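Local coordinates for chemotaxis protein CheX (Desulfovibrio desulfuricans subsp. desulfuricans str. G20, PDB 3HM4) that probably acts as a phosphatase that removes the phosphoryl group from the response regulator CheY during chemotactic signalling, at residues P12-L21 against M98-L107. Sequence-based numbering, arbitrary orientation.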
loop_
_atom_site.group_PDB
_atom_site.type_symbol
_atom_site.label_atom_id
_atom_site.label_comp_id
_atom_site.label_asym_id
_atom_site.label_seq_id
_atom_site.Cartn_x
_atom_site.Cartn_y
_atom_site.Cartn_z
ATOM N N PRO A 12 -15.825 -2.311 13.087
ATOM C CA PRO A 12 -14.515 -2.567 13.689
ATOM C C PRO A 12 -13.388 -1.677 13.139
ATOM O O PRO A 12 -12.480 -1.279 13.893
ATOM C CB PRO A 12 -14.272 -4.068 13.414
ATOM C CG PRO A 12 -15.240 -4.432 12.419
ATOM C CD PRO A 12 -16.441 -3.566 12.625
ATOM N N PHE A 13 -13.480 -1.329 11.843
ATOM C CA PHE A 13 -12.489 -0.447 11.240
ATOM C C PHE A 13 -12.658 0.993 11.726
ATOM O O PHE A 13 -11.670 1.664 12.045
ATOM C CB PHE A 13 -12.604 -0.478 9.708
ATOM C CG PHE A 13 -12.389 -1.842 9.111
ATOM C CD1 PHE A 13 -11.115 -2.302 8.842
ATOM C CD2 PHE A 13 -13.466 -2.677 8.846
ATOM C CE1 PHE A 13 -10.914 -3.551 8.299
ATOM C CE2 PHE A 13 -13.273 -3.921 8.295
ATOM C CZ PHE A 13 -11.992 -4.369 8.035
ATOM N N VAL A 14 -13.909 1.434 11.823
ATOM C CA VAL A 14 -14.225 2.798 12.256
ATOM C C VAL A 14 -13.833 2.987 13.741
ATOM O O VAL A 14 -13.154 3.963 14.086
ATOM C CB VAL A 14 -15.711 3.152 12.030
ATOM C CG1 VAL A 14 -16.054 4.549 12.586
ATOM C CG2 VAL A 14 -16.044 3.088 10.529
ATOM N N THR A 15 -14.251 2.065 14.600
ATOM C CA THR A 15 -13.910 2.151 16.022
ATOM C C THR A 15 -12.402 2.132 16.248
ATOM O O THR A 15 -11.891 2.919 17.034
ATOM C CB THR A 15 -14.588 1.030 16.817
ATOM O OG1 THR A 15 -16.007 1.184 16.723
ATOM C CG2 THR A 15 -14.166 1.024 18.292
ATOM N N ALA A 16 -11.697 1.239 15.559
ATOM C CA ALA A 16 -10.245 1.197 15.702
ATOM C C ALA A 16 -9.599 2.541 15.304
ATOM O O ALA A 16 -8.697 3.044 15.958
ATOM C CB ALA A 16 -9.640 0.049 14.876
ATOM N N THR A 17 -10.050 3.073 14.167
ATOM C CA THR A 17 -9.531 4.354 13.654
ATOM C C THR A 17 -9.791 5.504 14.643
ATOM O O THR A 17 -8.883 6.268 14.968
ATOM C CB THR A 17 -10.093 4.663 12.274
ATOM O OG1 THR A 17 -9.687 3.619 11.390
ATOM C CG2 THR A 17 -9.536 5.972 11.745
ATOM N N THR A 18 -11.031 5.565 15.113
ATOM C CA THR A 18 -11.391 6.601 16.074
ATOM C C THR A 18 -10.553 6.489 17.334
ATOM O O THR A 18 -9.958 7.500 17.799
ATOM C CB THR A 18 -12.912 6.538 16.400
ATOM O OG1 THR A 18 -13.685 6.640 15.189
ATOM C CG2 THR A 18 -13.318 7.618 17.439
ATOM N N ASN A 19 -10.447 5.270 17.866
ATOM C CA ASN A 19 -9.693 5.079 19.110
ATOM C C ASN A 19 -8.219 5.394 18.941
ATOM O O ASN A 19 -7.640 6.064 19.782
ATOM C CB ASN A 19 -9.883 3.665 19.656
ATOM C CG ASN A 19 -11.295 3.406 20.169
ATOM O OD1 ASN A 19 -12.096 4.332 20.339
ATOM N ND2 ASN A 19 -11.611 2.137 20.398
ATOM N N VAL A 20 -7.595 4.926 17.858
ATOM C CA VAL A 20 -6.175 5.179 17.655
ATOM C C VAL A 20 -5.881 6.677 17.484
ATOM O O VAL A 20 -4.969 7.202 18.120
ATOM C CB VAL A 20 -5.606 4.372 16.451
ATOM C CG1 VAL A 20 -4.199 4.772 16.160
ATOM C CG2 VAL A 20 -5.666 2.884 16.798
ATOM N N LEU A 21 -6.640 7.350 16.608
ATOM C CA LEU A 21 -6.421 8.791 16.377
ATOM C C LEU A 21 -6.677 9.630 17.638
ATOM O O LEU A 21 -5.960 10.615 17.875
ATOM C CB LEU A 21 -7.156 9.331 15.142
ATOM C CG LEU A 21 -6.454 9.143 13.784
ATOM C CD1 LEU A 21 -5.045 9.829 13.795
ATOM C CD2 LEU A 21 -6.359 7.704 13.430
HETATM N N MSE A 98 -1.337 0.284 14.451
HETATM C CA MSE A 98 -2.298 0.218 15.538
HETATM C C MSE A 98 -3.732 0.039 15.056
HETATM O O MSE A 98 -4.482 -0.752 15.641
HETATM C CB MSE A 98 -2.200 1.436 16.453
HETATM C CG MSE A 98 -0.899 1.503 17.236
HETATM SE SE MSE A 98 -0.763 3.166 18.207
HETATM C CE MSE A 98 -2.215 2.917 19.403
ATOM N N ILE A 99 -4.115 0.726 13.971
ATOM C CA ILE A 99 -5.438 0.540 13.400
ATOM C C ILE A 99 -5.578 -0.926 12.917
ATOM O O ILE A 99 -6.575 -1.571 13.205
ATOM C CB ILE A 99 -5.746 1.515 12.238
ATOM C CG1 ILE A 99 -5.919 2.934 12.821
ATOM C CG2 ILE A 99 -7.006 1.097 11.443
ATOM C CD1 ILE A 99 -5.992 4.013 11.747
ATOM N N SER A 100 -4.565 -1.429 12.211
ATOM C CA SER A 100 -4.600 -2.807 11.777
ATOM C C SER A 100 -4.766 -3.775 12.973
ATOM O O SER A 100 -5.628 -4.667 12.956
ATOM C CB SER A 100 -3.342 -3.143 11.008
ATOM O OG SER A 100 -3.306 -4.520 10.686
ATOM N N GLY A 101 -3.956 -3.593 13.999
ATOM C CA GLY A 101 -4.015 -4.490 15.168
ATOM C C GLY A 101 -5.359 -4.451 15.867
ATOM O O GLY A 101 -5.963 -5.493 16.171
ATOM N N GLN A 102 -5.883 -3.240 16.055
ATOM C CA GLN A 102 -7.172 -3.076 16.750
ATOM C C GLN A 102 -8.366 -3.531 15.941
ATOM O O GLN A 102 -9.263 -4.157 16.469
ATOM C CB GLN A 102 -7.326 -1.647 17.254
ATOM C CG GLN A 102 -6.285 -1.357 18.318
ATOM C CD GLN A 102 -6.393 0.008 18.948
ATOM O OE1 GLN A 102 -7.464 0.584 19.023
ATOM N NE2 GLN A 102 -5.267 0.513 19.424
ATOM N N ALA A 103 -8.374 -3.249 14.643
ATOM C CA ALA A 103 -9.479 -3.664 13.772
ATOM C C ALA A 103 -9.491 -5.187 13.691
ATOM O O ALA A 103 -10.566 -5.806 13.776
ATOM C CB ALA A 103 -9.342 -3.040 12.378
ATOM N N ARG A 104 -8.303 -5.786 13.537
ATOM C CA ARG A 104 -8.239 -7.258 13.462
ATOM C C ARG A 104 -8.583 -7.929 14.793
ATOM O O ARG A 104 -9.239 -8.970 14.785
ATOM C CB ARG A 104 -6.894 -7.717 12.907
ATOM C CG ARG A 104 -6.720 -7.325 11.458
ATOM C CD ARG A 104 -5.423 -7.784 10.833
ATOM N NE ARG A 104 -4.265 -7.171 11.470
ATOM C CZ ARG A 104 -3.453 -7.722 12.368
ATOM N NH1 ARG A 104 -3.586 -8.991 12.716
ATOM N NH2 ARG A 104 -2.447 -7.005 12.867
ATOM N N ALA A 105 -8.231 -7.298 15.922
ATOM C CA ALA A 105 -8.641 -7.841 17.228
ATOM C C ALA A 105 -10.172 -7.830 17.314
ATOM O O ALA A 105 -10.784 -8.821 17.736
ATOM C CB ALA A 105 -8.024 -7.064 18.382
ATOM N N ALA A 106 -10.812 -6.735 16.883
ATOM C CA ALA A 106 -12.300 -6.629 16.867
ATOM C C ALA A 106 -12.955 -7.663 15.943
ATOM O O ALA A 106 -13.958 -8.282 16.283
ATOM C CB ALA A 106 -12.765 -5.218 16.518
ATOM N N LEU A 107 -12.365 -7.836 14.764
ATOM C CA LEU A 107 -12.842 -8.842 13.831
ATOM C C LEU A 107 -12.691 -10.260 14.419
ATOM O O LEU A 107 -13.597 -11.086 14.236
ATOM C CB LEU A 107 -12.130 -8.684 12.475
ATOM C CG LEU A 107 -12.572 -7.477 11.650
ATOM C CD1 LEU A 107 -11.485 -7.151 10.616
ATOM C CD2 LEU A 107 -13.941 -7.682 10.997
HETATM O O HOH W 1 -10.261 -0.355 19.013
#
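The helical segments Pro12-Leu21 and Met98-Leu107 run roughly antiparallel, 140° between their directions and 8.2 Å between axes at closest approach, so near that Phe13 and Ala103 bring their CA atoms to 5.1 Å. Small residues make such proximity possible: the methyl of Ala16 lies against the opposite backbone, CB 3.5 Å from Ala103 N, with Gln102 CB and Ala103 CB beside it. No direct hydrogen bond joins the two segments, and apolar contact does most of the work. Ile99 is a knob in a hole formed by Ala16, Thr17, Val20 and Leu21; with CG1 anti to its carbonyl carbon (chi1 -71°), it lays CG1 against Val20 CB at 3.9 Å, while CD1 lies beside Thr17 OG1 and reaches Leu21 CD2. Thr17 lines this hole with a hydroxyl already engaged in its own helix, where OG1 donates to Phe13 O at 2.9 Å from the face of the carbonyl opposite to Thr17 N. Val20 CG2 packs on the amide end of Gln102, whose OE1 accepts from a water at the margin. At the other end Leu107 divides its methyls, CD1 meeting Phe13 CZ at 3.8 Å and CD2 meeting Pro12 CG, while Pro12 CB touches Ala106 CB at 3.6 Å. The contact thus pairs helices 10-25 and 84-109 beside the antiparallel six-stranded sheet: Phe13 stacks on Phe153 and Thr17 rests on Val151, both of strand 149-155, whereas Val14 and Thr18 face strands 30-36 and 138-143.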